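Local coordinates for protein phospholipase C-beta (PLC-beta) (Sepia officinalis, PDB 3QR0) that is a phospholipase C of the beta family, a multidomain protein that joins PH, EF-hand, TIM-barrel and C2 domains in one chain and carries a calcium ion, at residues D252-M257 and P269-A274; D256-P261 and E309-T314; K236-S239 and N244-T247. One frame throughout, in Å; residues are numbered along the deposited sequence.

Interaction 1 (D252-M257 and P269-A274); sequences DFLNDM and PLYTDA
Asn255 and Tyr271 carry the polar half of this contact, in which one side-chain amide pairs with the backbone N-H and C=O of one residue on segment 269-274. The backbone N of Tyr271 donates to Asn255 OD1 at 3.0 Å, and Asn255 ND2 donates to Tyr271 O at 3.1 Å. Each acceptor is met in its carbonyl plane, on a lone pair. The second bond is the straighter, with an N-H...O angle of 169° against 145° for the first. Asn255 CG lies anti to its carbonyl carbon (chi1 -69°), which carries the amide off the helix flank to the extended chain ahead of helix 273-288.

The apolar half lies next to it. Leu254 CD1 sits over the centre of the Tyr271 ring, 3.8 Å from the centroid, in a CH-pi contact, while Leu254 CB lies on the same face, towards the CD1-CE1 side, 3.6 Å from Tyr271 CD1. Asn255 OD1 meets the same ring at its edge, near its plane. Leu270 lays a methyl over the face of this amide, CD2 3.6 Å from Asn255 CG.

At the far end of the ring, Tyr271 OH is hydrogen-bonded to Glu310 OE2, and Cys276 and Leu279 of helix 273-288 touch the aromatic side chain.

Two bonds of opposite sense settle which end of the Asn255 amide is oxygen and fix its rotation. The pairing is the one a neighbouring strand would offer, supplied here by a side chain, and it satisfies both backbone polar atoms of Tyr271 while Leu254 covers a face of its ring.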
loop_
_atom_site.group_PDB
_atom_site.type_symbol
_atom_site.label_atom_id
_atom_site.label_comp_id
_atom_site.label_asym_id
_atom_site.label_seq_id
_atom_site.Cartn_x
_atom_site.Cartn_y
_atom_site.Cartn_z
ATOM N N ASP A 252 -6.002 -16.798 -28.732
ATOM C CA ASP A 252 -6.940 -15.708 -28.987
ATOM C C ASP A 252 -7.573 -15.194 -27.694
ATOM O O ASP A 252 -7.778 -13.993 -27.549
ATOM C CB ASP A 252 -8.004 -16.141 -29.997
ATOM C CG ASP A 252 -7.430 -16.341 -31.393
ATOM O OD1 ASP A 252 -8.141 -16.887 -32.261
ATOM O OD2 ASP A 252 -6.265 -15.954 -31.631
ATOM N N PHE A 253 -7.848 -16.095 -26.750
ATOM C CA PHE A 253 -8.313 -15.693 -25.423
ATOM C C PHE A 253 -7.293 -14.764 -24.753
ATOM O O PHE A 253 -7.644 -13.684 -24.281
ATOM C CB PHE A 253 -8.575 -16.933 -24.558
ATOM C CG PHE A 253 -8.785 -16.642 -23.100
ATOM C CD1 PHE A 253 -9.874 -15.901 -22.671
ATOM C CD2 PHE A 253 -7.916 -17.152 -22.147
ATOM C CE1 PHE A 253 -10.070 -15.648 -21.326
ATOM C CE2 PHE A 253 -8.113 -16.905 -20.802
ATOM C CZ PHE A 253 -9.191 -16.154 -20.390
ATOM N N LEU A 254 -6.030 -15.180 -24.733
ATOM C CA LEU A 254 -4.971 -14.381 -24.116
ATOM C C LEU A 254 -4.743 -13.050 -24.835
ATOM O O LEU A 254 -4.526 -12.024 -24.184
ATOM C CB LEU A 254 -3.659 -15.171 -24.053
ATOM C CG LEU A 254 -3.654 -16.407 -23.144
ATOM C CD1 LEU A 254 -2.339 -17.180 -23.280
ATOM C CD2 LEU A 254 -3.890 -16.015 -21.717
ATOM N N ASN A 255 -4.792 -13.068 -26.166
ATOM C CA ASN A 255 -4.500 -11.878 -26.966
ATOM C C ASN A 255 -5.696 -10.931 -27.168
ATOM O O ASN A 255 -5.491 -9.756 -27.467
ATOM C CB ASN A 255 -3.927 -12.277 -28.334
ATOM C CG ASN A 255 -2.522 -12.876 -28.243
ATOM O OD1 ASN A 255 -1.793 -12.654 -27.275
ATOM N ND2 ASN A 255 -2.139 -13.629 -29.267
ATOM N N ASP A 256 -6.925 -11.433 -27.022
ATOM C CA ASP A 256 -8.133 -10.626 -27.276
ATOM C C ASP A 256 -8.823 -10.203 -25.987
ATOM O O ASP A 256 -9.037 -9.015 -25.765
ATOM C CB ASP A 256 -9.144 -11.379 -28.163
ATOM C CG ASP A 256 -8.622 -11.641 -29.575
ATOM O OD1 ASP A 256 -7.837 -10.816 -30.086
ATOM O OD2 ASP A 256 -9.016 -12.666 -30.183
ATOM N N MET A 257 -9.169 -11.164 -25.137
ATOM C CA MET A 257 -9.942 -10.874 -23.927
ATOM C C MET A 257 -9.080 -10.467 -22.730
ATOM O O MET A 257 -9.446 -9.562 -21.981
ATOM C CB MET A 257 -10.805 -12.077 -23.539
ATOM C CG MET A 257 -11.732 -11.792 -22.362
ATOM S SD MET A 257 -12.775 -13.179 -21.918
ATOM C CE MET A 257 -13.802 -13.348 -23.375
ATOM N N PRO A 269 4.836 -8.167 -26.569
ATOM C CA PRO A 269 4.510 -9.046 -27.697
ATOM C C PRO A 269 3.283 -9.926 -27.451
ATOM O O PRO A 269 2.998 -10.290 -26.307
ATOM C CB PRO A 269 5.768 -9.910 -27.852
ATOM C CG PRO A 269 6.853 -9.145 -27.180
ATOM C CD PRO A 269 6.205 -8.393 -26.073
ATOM N N LEU A 270 2.562 -10.247 -28.523
ATOM C CA LEU A 270 1.424 -11.158 -28.440
ATOM C C LEU A 270 1.911 -12.568 -28.128
ATOM O O LEU A 270 3.023 -12.935 -28.501
ATOM C CB LEU A 270 0.655 -11.184 -29.765
ATOM C CG LEU A 270 -0.113 -9.927 -30.182
ATOM C CD1 LEU A 270 -0.661 -10.106 -31.588
ATOM C CD2 LEU A 270 -1.230 -9.630 -29.208
ATOM N N TYR A 271 1.076 -13.353 -27.454
ATOM C CA TYR A 271 1.335 -14.783 -27.295
ATOM C C TYR A 271 1.313 -15.488 -28.657
ATOM O O TYR A 271 0.486 -15.167 -29.517
ATOM C CB TYR A 271 0.293 -15.437 -26.380
ATOM C CG TYR A 271 0.458 -15.133 -24.912
ATOM C CD1 TYR A 271 -0.243 -14.092 -24.319
ATOM C CD2 TYR A 271 1.305 -15.897 -24.110
ATOM C CE1 TYR A 271 -0.110 -13.813 -22.974
ATOM C CE2 TYR A 271 1.449 -15.624 -22.750
ATOM C CZ TYR A 271 0.738 -14.578 -22.192
ATOM O OH TYR A 271 0.862 -14.289 -20.857
ATOM N N THR A 272 2.217 -16.446 -28.836
ATOM C CA THR A 272 2.286 -17.250 -30.053
ATOM C C THR A 272 1.681 -18.638 -29.829
ATOM O O THR A 272 1.396 -19.025 -28.689
ATOM C CB THR A 272 3.745 -17.428 -30.512
ATOM O OG1 THR A 272 4.467 -18.192 -29.536
ATOM C CG2 THR A 272 4.429 -16.070 -30.715
ATOM N N ASP A 273 1.505 -19.381 -30.923
ATOM C CA ASP A 273 1.047 -20.776 -30.878
ATOM C C ASP A 273 1.948 -21.623 -29.995
ATOM O O ASP A 273 1.472 -22.320 -29.100
ATOM C CB ASP A 273 1.046 -21.410 -32.277
ATOM C CG ASP A 273 -0.076 -20.904 -33.163
ATOM O OD1 ASP A 273 -0.792 -19.972 -32.751
ATOM O OD2 ASP A 273 -0.238 -21.447 -34.285
ATOM N N ALA A 274 3.248 -21.555 -30.268
ATOM C CA ALA A 274 4.240 -22.379 -29.575
ATOM C C ALA A 274 4.256 -22.118 -28.068
ATOM O O ALA A 274 4.360 -23.055 -27.279
ATOM C CB ALA A 274 5.630 -22.156 -30.175
#

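Interaction 2 (D256-P261 and E309-T314); sequences DMQRHP and EENNLT
Gln258 bends at its second torsion (chi2 -63°) and so sends its amide across to Asn311, whose CG stands anti to the backbone N (chi1 -159°), bringing the amide and its OD1 within reach of Gln258. The two residues meet through a single hydrogen bond, Gln258 NE2 to Asn311 OD1 at 2.9 Å. The side chains cross at about a right angle and the amide planes are clearly turned against each other. The acceptor lies close to the amide plane of Gln258, but the donor is somewhat tilted from the carbonyl plane of Asn311, and the N-H...O angle of 132° marks a bent bond.

Little surface is involved, yet both amides are buried and well supplied with partners. Gln258 OE1 accepts from the backbone N of Tyr745, and Asn311 ND2 donates to the backbone O of Tyr745 and to Leu306 O. Asn311 OD1 is also hydrogen-bonded to a glycerol, probably from the crystallisation liquor.

The next residue shapes the loop itself. Asn312 ND2 donates to Glu309 OE1 at 2.8 Å, on the syn side, though somewhat out of the carboxylate plane, while Asn312 OD1 accepts from the backbone N of Thr314 at 2.9 Å. That last bond defines an Asx turn in the chain leaving helix 299-307, and the paired amides, both bound to the backbone of Tyr745, form a buried polar junction between the EF-hand-like region and the C2 domain.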
loop_
_atom_site.group_PDB
_atom_site.type_symbol
_atom_site.label_atom_id
_atom_site.label_comp_id
_atom_site.label_asym_id
_atom_site.label_seq_id
_atom_site.Cartn_x
_atom_site.Cartn_y
_atom_site.Cartn_z
ATOM N N ASP A 256 -6.925 -11.433 -27.022
ATOM C CA ASP A 256 -8.133 -10.626 -27.276
ATOM C C ASP A 256 -8.823 -10.203 -25.987
ATOM O O ASP A 256 -9.037 -9.015 -25.765
ATOM C CB ASP A 256 -9.144 -11.379 -28.163
ATOM C CG ASP A 256 -8.622 -11.641 -29.575
ATOM O OD1 ASP A 256 -7.837 -10.816 -30.086
ATOM O OD2 ASP A 256 -9.016 -12.666 -30.183
ATOM N N MET A 257 -9.169 -11.164 -25.137
ATOM C CA MET A 257 -9.942 -10.874 -23.927
ATOM C C MET A 257 -9.080 -10.467 -22.730
ATOM O O MET A 257 -9.446 -9.562 -21.981
ATOM C CB MET A 257 -10.805 -12.077 -23.539
ATOM C CG MET A 257 -11.732 -11.792 -22.362
ATOM S SD MET A 257 -12.775 -13.179 -21.918
ATOM C CE MET A 257 -13.802 -13.348 -23.375
ATOM N N GLN A 258 -7.950 -11.143 -22.539
ATOM C CA GLN A 258 -7.090 -10.892 -21.386
ATOM C C GLN A 258 -6.115 -9.731 -21.595
ATOM O O GLN A 258 -5.353 -9.398 -20.691
ATOM C CB GLN A 258 -6.302 -12.153 -21.026
ATOM C CG GLN A 258 -7.173 -13.367 -20.732
ATOM C CD GLN A 258 -8.068 -13.161 -19.530
ATOM O OE1 GLN A 258 -9.270 -12.944 -19.672
ATOM N NE2 GLN A 258 -7.487 -13.228 -18.337
ATOM N N ARG A 259 -6.148 -9.122 -22.777
ATOM C CA ARG A 259 -5.184 -8.102 -23.169
ATOM C C ARG A 259 -5.903 -6.810 -23.519
ATOM O O ARG A 259 -6.889 -6.832 -24.255
ATOM C CB ARG A 259 -4.395 -8.583 -24.391
ATOM C CG ARG A 259 -3.348 -7.599 -24.885
ATOM C CD ARG A 259 -2.786 -7.986 -26.229
ATOM N NE ARG A 259 -1.826 -6.985 -26.695
ATOM C CZ ARG A 259 -0.507 -7.031 -26.512
ATOM N NH1 ARG A 259 0.072 -8.047 -25.876
ATOM N NH2 ARG A 259 0.249 -6.048 -26.987
ATOM N N HIS A 260 -5.396 -5.685 -23.010
ATOM C CA HIS A 260 -5.935 -4.376 -23.365
ATOM C C HIS A 260 -5.725 -4.160 -24.863
ATOM O O HIS A 260 -4.594 -4.249 -25.342
ATOM C CB HIS A 260 -5.241 -3.263 -22.570
ATOM C CG HIS A 260 -5.996 -1.969 -22.560
ATOM N ND1 HIS A 260 -6.196 -1.215 -23.694
ATOM C CD2 HIS A 260 -6.593 -1.294 -21.549
ATOM C CE1 HIS A 260 -6.890 -0.134 -23.386
ATOM N NE2 HIS A 260 -7.145 -0.159 -22.092
ATOM N N PRO A 261 -6.807 -3.881 -25.612
ATOM C CA PRO A 261 -6.692 -3.782 -27.074
ATOM C C PRO A 261 -5.692 -2.741 -27.590
ATOM O O PRO A 261 -5.223 -2.865 -28.720
ATOM C CB PRO A 261 -8.120 -3.453 -27.536
ATOM C CG PRO A 261 -8.864 -3.043 -26.322
ATOM C CD PRO A 261 -8.177 -3.622 -25.137
ATOM N N GLU A 309 0.243 -17.328 -11.690
ATOM C CA GLU A 309 0.985 -16.080 -11.897
ATOM C C GLU A 309 0.882 -15.529 -13.323
ATOM O O GLU A 309 0.937 -14.317 -13.516
ATOM C CB GLU A 309 2.464 -16.243 -11.511
ATOM C CG GLU A 309 2.712 -16.309 -10.006
ATOM C CD GLU A 309 2.021 -15.179 -9.261
ATOM O OE1 GLU A 309 2.310 -13.995 -9.562
ATOM O OE2 GLU A 309 1.171 -15.481 -8.391
ATOM N N GLU A 310 0.737 -16.410 -14.311
ATOM C CA GLU A 310 0.577 -15.985 -15.702
ATOM C C GLU A 310 -0.623 -15.048 -15.875
ATOM O O GLU A 310 -0.594 -14.157 -16.734
ATOM C CB GLU A 310 0.396 -17.196 -16.618
ATOM C CG GLU A 310 0.618 -16.907 -18.099
ATOM C CD GLU A 310 2.076 -16.631 -18.437
ATOM O OE1 GLU A 310 2.962 -17.297 -17.854
ATOM O OE2 GLU A 310 2.330 -15.751 -19.286
ATOM N N ASN A 311 -1.662 -15.257 -15.064
ATOM C CA ASN A 311 -2.870 -14.433 -15.098
ATOM C C ASN A 311 -2.960 -13.406 -13.968
ATOM O O ASN A 311 -4.033 -12.866 -13.710
ATOM C CB ASN A 311 -4.124 -15.318 -15.074
ATOM C CG ASN A 311 -5.354 -14.593 -15.617
ATOM O OD1 ASN A 311 -5.275 -13.917 -16.640
ATOM N ND2 ASN A 311 -6.484 -14.713 -14.917
ATOM N N ASN A 312 -1.835 -13.121 -13.313
ATOM C CA ASN A 312 -1.788 -12.102 -12.257
ATOM C C ASN A 312 -2.298 -10.759 -12.785
ATOM O O ASN A 312 -1.861 -10.283 -13.840
ATOM C CB ASN A 312 -0.356 -11.969 -11.701
ATOM C CG ASN A 312 -0.303 -11.270 -10.335
ATOM O OD1 ASN A 312 -0.923 -10.235 -10.130
ATOM N ND2 ASN A 312 0.462 -11.833 -9.412
ATOM N N LEU A 313 -3.235 -10.158 -12.056
ATOM C CA LEU A 313 -3.816 -8.880 -12.464
ATOM C C LEU A 313 -2.803 -7.731 -12.401
ATOM O O LEU A 313 -2.925 -6.756 -13.132
ATOM C CB LEU A 313 -5.055 -8.552 -11.618
ATOM C CG LEU A 313 -4.835 -7.923 -10.239
ATOM C CD1 LEU A 313 -4.544 -6.423 -10.351
ATOM C CD2 LEU A 313 -6.049 -8.150 -9.360
ATOM N N THR A 314 -1.800 -7.854 -11.534
ATOM C CA THR A 314 -0.825 -6.785 -11.325
ATOM C C THR A 314 0.124 -6.638 -12.522
ATOM O O THR A 314 0.782 -7.608 -12.902
ATOM C CB THR A 314 0.007 -7.042 -10.056
ATOM O OG1 THR A 314 -0.869 -7.169 -8.929
ATOM C CG2 THR A 314 0.998 -5.901 -9.811
#

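Interaction 3 (K236-S239 and N244-T247); sequences KELS and NITT
This is a small, apolar, local contact between Leu238 and Ser239, at the C-terminal part of helix 230-238 and just beyond residue 238, and Ile245 with its neighbour Asn244, where the chain enters the short, weakly bonded strand 245-246. Helix, tight loop, strand and the following helix 247-257 succeed one another as in the helix-loop-helix unit of an EF-hand, and the contact draws the two ends of the loop together.

No hydrogen bond joins the two sides. The backbones come near at Ser239 and Ile245, whose CA atoms are 4.6 Å apart, and carbon atoms do the touching. Ile245 extends its longer branch towards segment 236-239: CG1 lies anti to the carbonyl carbon (chi1 -63°) and CD1 continues outward with chi2 at 173°. The branch therefore lies along Leu238 and Ser239, with Ile245 CG1 4.0 Å from Ser239 CB and Ile245 CD1 3.9 Å from Leu238 CB. Ser239 CB also faces the backbone oxygen of Asn244, at 4.1 Å.

The serine hydroxyl is occupied by a bond back to the preceding turn. With chi1 at 65°, Ser239 OG lies between its backbone N and carbonyl carbon and is hydrogen-bonded to Phe235 O, while CB is the atom that meets Ile245. These separations are ordinary van der Waals distances, and the site is buried.

Around the contact, Leu238 touches Phe253 and Met257 of helix 247-257, and Ile245 packs on Phe235 of helix 230-238 and on Phe250. The backbone of Ile245 pairs with Leu297 in the two-stranded antiparallel sheet 245-246/296-297, beside which Asn244 ND2 binds Gln296 OE1. Thr246 then N-caps helix 247-257 through OG1 and the N of Met249.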
loop_
_atom_site.group_PDB
_atom_site.type_symbol
_atom_site.label_atom_id
_atom_site.label_comp_id
_atom_site.label_asym_id
_atom_site.label_seq_id
_atom_site.Cartn_x
_atom_site.Cartn_y
_atom_site.Cartn_z
ATOM N N LYS A 236 -17.280 -23.110 -21.701
ATOM C CA LYS A 236 -18.118 -23.223 -22.900
ATOM C C LYS A 236 -17.898 -22.039 -23.849
ATOM O O LYS A 236 -17.769 -22.215 -25.061
ATOM C CB LYS A 236 -19.596 -23.309 -22.496
ATOM C CG LYS A 236 -20.573 -23.469 -23.659
ATOM C CD LYS A 236 -21.989 -23.703 -23.152
ATOM C CE LYS A 236 -22.968 -23.947 -24.291
ATOM N NZ LYS A 236 -23.189 -22.724 -25.110
ATOM N N GLU A 237 -17.855 -20.840 -23.272
ATOM C CA GLU A 237 -17.594 -19.598 -24.001
ATOM C C GLU A 237 -16.249 -19.631 -24.738
ATOM O O GLU A 237 -16.199 -19.400 -25.950
ATOM C CB GLU A 237 -17.635 -18.418 -23.014
ATOM C CG GLU A 237 -17.362 -17.022 -23.595
ATOM C CD GLU A 237 -17.201 -15.954 -22.505
ATOM O OE1 GLU A 237 -16.467 -16.191 -21.529
ATOM O OE2 GLU A 237 -17.797 -14.866 -22.627
ATOM N N LEU A 238 -15.170 -19.930 -24.013
ATOM C CA LEU A 238 -13.816 -19.884 -24.589
ATOM C C LEU A 238 -13.520 -21.034 -25.551
ATOM O O LEU A 238 -12.699 -20.885 -26.457
ATOM C CB LEU A 238 -12.750 -19.855 -23.486
ATOM C CG LEU A 238 -12.837 -18.687 -22.499
ATOM C CD1 LEU A 238 -11.607 -18.663 -21.593
ATOM C CD2 LEU A 238 -13.004 -17.357 -23.220
ATOM N N SER A 239 -14.181 -22.172 -25.351
ATOM C CA SER A 239 -14.021 -23.329 -26.235
ATOM C C SER A 239 -14.947 -23.276 -27.453
ATOM O O SER A 239 -14.909 -24.173 -28.297
ATOM C CB SER A 239 -14.296 -24.623 -25.467
ATOM O OG SER A 239 -15.648 -24.691 -25.042
ATOM N N ASN A 244 -12.578 -29.323 -25.806
ATOM C CA ASN A 244 -11.500 -28.669 -25.073
ATOM C C ASN A 244 -11.068 -27.351 -25.726
ATOM O O ASN A 244 -11.343 -27.106 -26.902
ATOM C CB ASN A 244 -10.303 -29.610 -24.919
ATOM C CG ASN A 244 -10.560 -30.728 -23.915
ATOM O OD1 ASN A 244 -11.276 -30.547 -22.929
ATOM N ND2 ASN A 244 -9.962 -31.885 -24.159
ATOM N N ILE A 245 -10.422 -26.493 -24.943
ATOM C CA ILE A 245 -9.864 -25.251 -25.463
ATOM C C ILE A 245 -8.574 -25.606 -26.196
ATOM O O ILE A 245 -7.629 -26.102 -25.582
ATOM C CB ILE A 245 -9.563 -24.238 -24.331
ATOM C CG1 ILE A 245 -10.855 -23.827 -23.611
ATOM C CG2 ILE A 245 -8.869 -22.996 -24.878
ATOM C CD1 ILE A 245 -10.623 -22.969 -22.372
ATOM N N THR A 246 -8.555 -25.382 -27.510
ATOM C CA THR A 246 -7.371 -25.660 -28.326
ATOM C C THR A 246 -6.309 -24.570 -28.137
ATOM O O THR A 246 -6.596 -23.500 -27.600
ATOM C CB THR A 246 -7.722 -25.763 -29.824
ATOM O OG1 THR A 246 -8.178 -24.492 -30.305
ATOM C CG2 THR A 246 -8.807 -26.822 -30.063
ATOM N N THR A 247 -5.087 -24.857 -28.582
ATOM C CA THR A 247 -3.983 -23.892 -28.544
ATOM C C THR A 247 -4.360 -22.549 -29.168
ATOM O O THR A 247 -4.088 -21.495 -28.596
ATOM C CB THR A 247 -2.741 -24.439 -29.275
ATOM O OG1 THR A 247 -2.284 -25.622 -28.612
ATOM C CG2 THR A 247 -1.619 -23.404 -29.306
#

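In the fold
Followed from the N terminus, interaction 3 comes first and closes a loop of only four residues, joining helix 230-238 to strand 245-246. That strand leads directly into helix 247-257, tying interaction 3 to the other two, which it precedes in series. Interaction 1 spans eleven residues without helix or strand to reach the start of helix 273-288. Interaction 2 shares Asp256 and Met257 with it but spans 47 residues. Asn255, Gln258, Tyr271 and Asn311 follow in that order, so interactions 1 and 2 cross rather than nest. The two also touch, Leu270 CD2 packing on Arg259 NE. All three lie within the EF-hand-like region.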